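Local coordinates for putative cytosolic protein (Geobacillus zalihae, PDB 6AHX) that probably senses copper and represses transcription of copper-handling genes when the metal is absent, at residues Arg25-Ile29 with Ala59-Thr63. Sequence-based numbering, arbitrary orientation.
Sequences RLARI and ALDST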
ATOM      1  N   ARG A  25      -3.818  11.648  -0.308  1.00 31.55           N
ATOM      2  CA  ARG A  25      -3.549  10.458  -1.117  1.00 36.30           C
ATOM      3  C   ARG A  25      -3.175   9.272  -0.206  1.00 33.54           C
ATOM      4  O   ARG A  25      -3.732   8.174  -0.341  1.00 31.61           O
ATOM      5  CB  ARG A  25      -2.481  10.710  -2.165  1.00 38.20           C
ATOM      6  CG  ARG A  25      -2.948  10.268  -3.557  1.00 43.55           C
ATOM      7  CD  ARG A  25      -3.207   8.756  -3.913  1.00 42.91           C
ATOM      8  NE  ARG A  25      -2.533   8.633  -5.242  1.00 51.29           N
ATOM      9  CZ  ARG A  25      -2.969   8.090  -6.402  1.00 50.91           C
ATOM     10  NH1 ARG A  25      -4.080   7.382  -6.524  1.00 51.43           N
ATOM     11  NH2 ARG A  25      -2.195   8.196  -7.486  1.00 57.32           N
ATOM     12  N   LEU A  26      -2.298   9.539   0.763  1.00 29.50           N
ATOM     13  CA  LEU A  26      -1.898   8.517   1.678  1.00 30.57           C
ATOM     14  C   LEU A  26      -3.084   8.018   2.468  1.00 28.98           C
ATOM     15  O   LEU A  26      -3.200   6.809   2.703  1.00 25.17           O
ATOM     16  CB  LEU A  26      -0.751   8.989   2.599  1.00 27.89           C
ATOM     17  CG  LEU A  26       0.624   9.040   1.917  1.00 27.57           C
ATOM     18  CD1 LEU A  26       1.608   9.818   2.798  1.00 27.33           C
ATOM     19  CD2 LEU A  26       1.215   7.675   1.517  1.00 26.37           C
ATOM     20  N   ALA A  27      -3.983   8.927   2.862  1.00 31.53           N
ATOM     21  CA  ALA A  27      -5.263   8.514   3.513  1.00 30.20           C
ATOM     22  C   ALA A  27      -6.202   7.654   2.661  1.00 28.51           C
ATOM     23  O   ALA A  27      -6.780   6.680   3.158  1.00 28.90           O
ATOM     24  CB  ALA A  27      -6.015   9.688   4.079  1.00 30.96           C
ATOM     25  N   ARG A  28      -6.277   7.978   1.388  1.00 28.99           N
ATOM     26  CA  ARG A  28      -7.015   7.185   0.396  1.00 33.22           C
ATOM     27  C   ARG A  28      -6.436   5.776   0.165  1.00 28.48           C
ATOM     28  O   ARG A  28      -7.182   4.792   0.114  1.00 27.85           O
ATOM     29  CB  ARG A  28      -7.086   7.944  -0.947  1.00 36.07           C
ATOM     30  CG  ARG A  28      -8.338   8.825  -1.004  1.00 46.99           C
ATOM     31  CD  ARG A  28      -8.494   9.818  -2.164  1.00 54.12           C
ATOM     32  NE  ARG A  28      -7.619   9.716  -3.355  1.00 64.85           N
ATOM     33  CZ  ARG A  28      -6.727  10.659  -3.772  1.00 75.76           C
ATOM     34  NH1 ARG A  28      -6.489  11.812  -3.091  1.00 67.39           N
ATOM     35  NH2 ARG A  28      -6.031  10.454  -4.915  1.00 82.93           N
ATOM     36  N   ILE A  29      -5.115   5.721   0.027  1.00 24.76           N
ATOM     37  CA  ILE A  29      -4.415   4.474  -0.134  1.00 24.50           C
ATOM     38  C   ILE A  29      -4.645   3.645   1.105  1.00 24.78           C
ATOM     39  O   ILE A  29      -4.881   2.453   1.020  1.00 25.23           O
ATOM     40  CB  ILE A  29      -2.912   4.668  -0.380  1.00 24.69           C
ATOM     41  CG1 ILE A  29      -2.645   5.334  -1.712  1.00 24.98           C
ATOM     42  CG2 ILE A  29      -2.223   3.298  -0.400  1.00 26.62           C
ATOM     43  CD1 ILE A  29      -1.309   5.951  -1.787  1.00 24.16           C
ATOM     44  N   ALA A  59      -0.498   3.614  -7.054  1.00 20.61           N
ATOM     45  CA  ALA A  59      -0.828   4.817  -6.320  1.00 22.46           C
ATOM     46  C   ALA A  59       0.302   5.216  -5.408  1.00 23.28           C
ATOM     47  O   ALA A  59       0.641   6.416  -5.290  1.00 22.79           O
ATOM     48  CB  ALA A  59      -2.089   4.596  -5.499  1.00 24.93           C
ATOM     49  N   LEU A  60       0.905   4.215  -4.773  1.00 23.16           N
ATOM     50  CA  LEU A  60       2.057   4.451  -3.894  1.00 22.69           C
ATOM     51  C   LEU A  60       3.298   4.964  -4.678  1.00 21.68           C
ATOM     52  O   LEU A  60       3.991   5.879  -4.260  1.00 21.34           O
ATOM     53  CB  LEU A  60       2.416   3.182  -3.083  1.00 23.13           C
ATOM     54  CG  LEU A  60       1.541   2.845  -1.845  1.00 24.08           C
ATOM     55  CD1 LEU A  60       1.697   1.389  -1.440  1.00 24.87           C
ATOM     56  CD2 LEU A  60       1.796   3.717  -0.602  1.00 24.44           C
ATOM     57  N   ASP A  61       3.573   4.343  -5.790  1.00 24.81           N
ATOM     58  CA  ASP A  61       4.580   4.799  -6.717  1.00 26.64           C
ATOM     59  C   ASP A  61       4.331   6.248  -7.154  1.00 25.67           C
ATOM     60  O   ASP A  61       5.219   7.047  -7.075  1.00 30.21           O
ATOM     61  CB  ASP A  61       4.655   3.856  -7.901  1.00 28.50           C
ATOM     62  CG  ASP A  61       5.737   4.268  -8.901  1.00 36.35           C
ATOM     63  OD1 ASP A  61       6.903   4.187  -8.584  1.00 34.78           O
ATOM     64  OD2 ASP A  61       5.427   4.746  -9.998  1.00 44.52           O
ATOM     65  N   SER A  62       3.118   6.633  -7.496  1.00 25.64           N
ATOM     66  CA  SER A  62       2.865   8.027  -7.859  1.00 28.27           C
ATOM     67  C   SER A  62       3.027   9.016  -6.750  1.00 26.77           C
ATOM     68  O   SER A  62       3.528  10.117  -6.944  1.00 28.70           O
ATOM     69  CB  SER A  62       1.466   8.175  -8.406  1.00 28.18           C
ATOM     70  OG  SER A  62       1.495   7.417  -9.582  1.00 36.14           O
ATOM     71  N   THR A  63       2.543   8.633  -5.600  1.00 26.51           N
ATOM     72  CA  THR A  63       2.733   9.405  -4.421  1.00 26.09           C
ATOM     73  C   THR A  63       4.210   9.632  -4.063  1.00 24.17           C
ATOM     74  O   THR A  63       4.537  10.713  -3.699  1.00 24.35           O
ATOM     75  CB  THR A  63       1.954   8.764  -3.242  1.00 25.99           C
ATOM     76  OG1 THR A  63       0.601   8.653  -3.645  1.00 25.65           O
ATOM     77  CG2 THR A  63       2.051   9.619  -2.015  1.00 25.29           C
TER
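I29 packs against three residues of the facing helix: I29 CG1 lies 3.9 Å from A59 CB, and I29 CD1 is 4.0 Å from L60 CD2 and 3.8 Å from T63 OG1. One turn earlier, R25 lays its side chain over A59, S62 and T63, with R25 NE 3.5 Å from T63 OG1, a contact and not a hydrogen bond. A59 CB lies over one face of the R25 guanidinium, 3.6 Å from R25 NH1, and R25 NH2 is 3.8 Å from S62 CB. No hydrogen bond crosses the interface; T63 OG1 instead donates to A59 O (2.8 Å), which satisfies the hydroxyl's proton within its own helix while OG1 still lies against R25 and I29. L26 closes the other flank, with L26 CD2 4.1 Å from T63 CG2. The order of the pairs, R25 with T63 and I29 with A59, each 7.2 Å between CA atoms, reflects the antiparallel course; the axes of segments 25-29 and 59-63 approach to 10.5 Å at 166°. Helices 20-41 and 46-70 thus form the antiparallel hairpin of the CsoR-type fold, and the second subunit packs alongside, its A40 on L26 and its V56 on L60, consistent with a helical-bundle dimer.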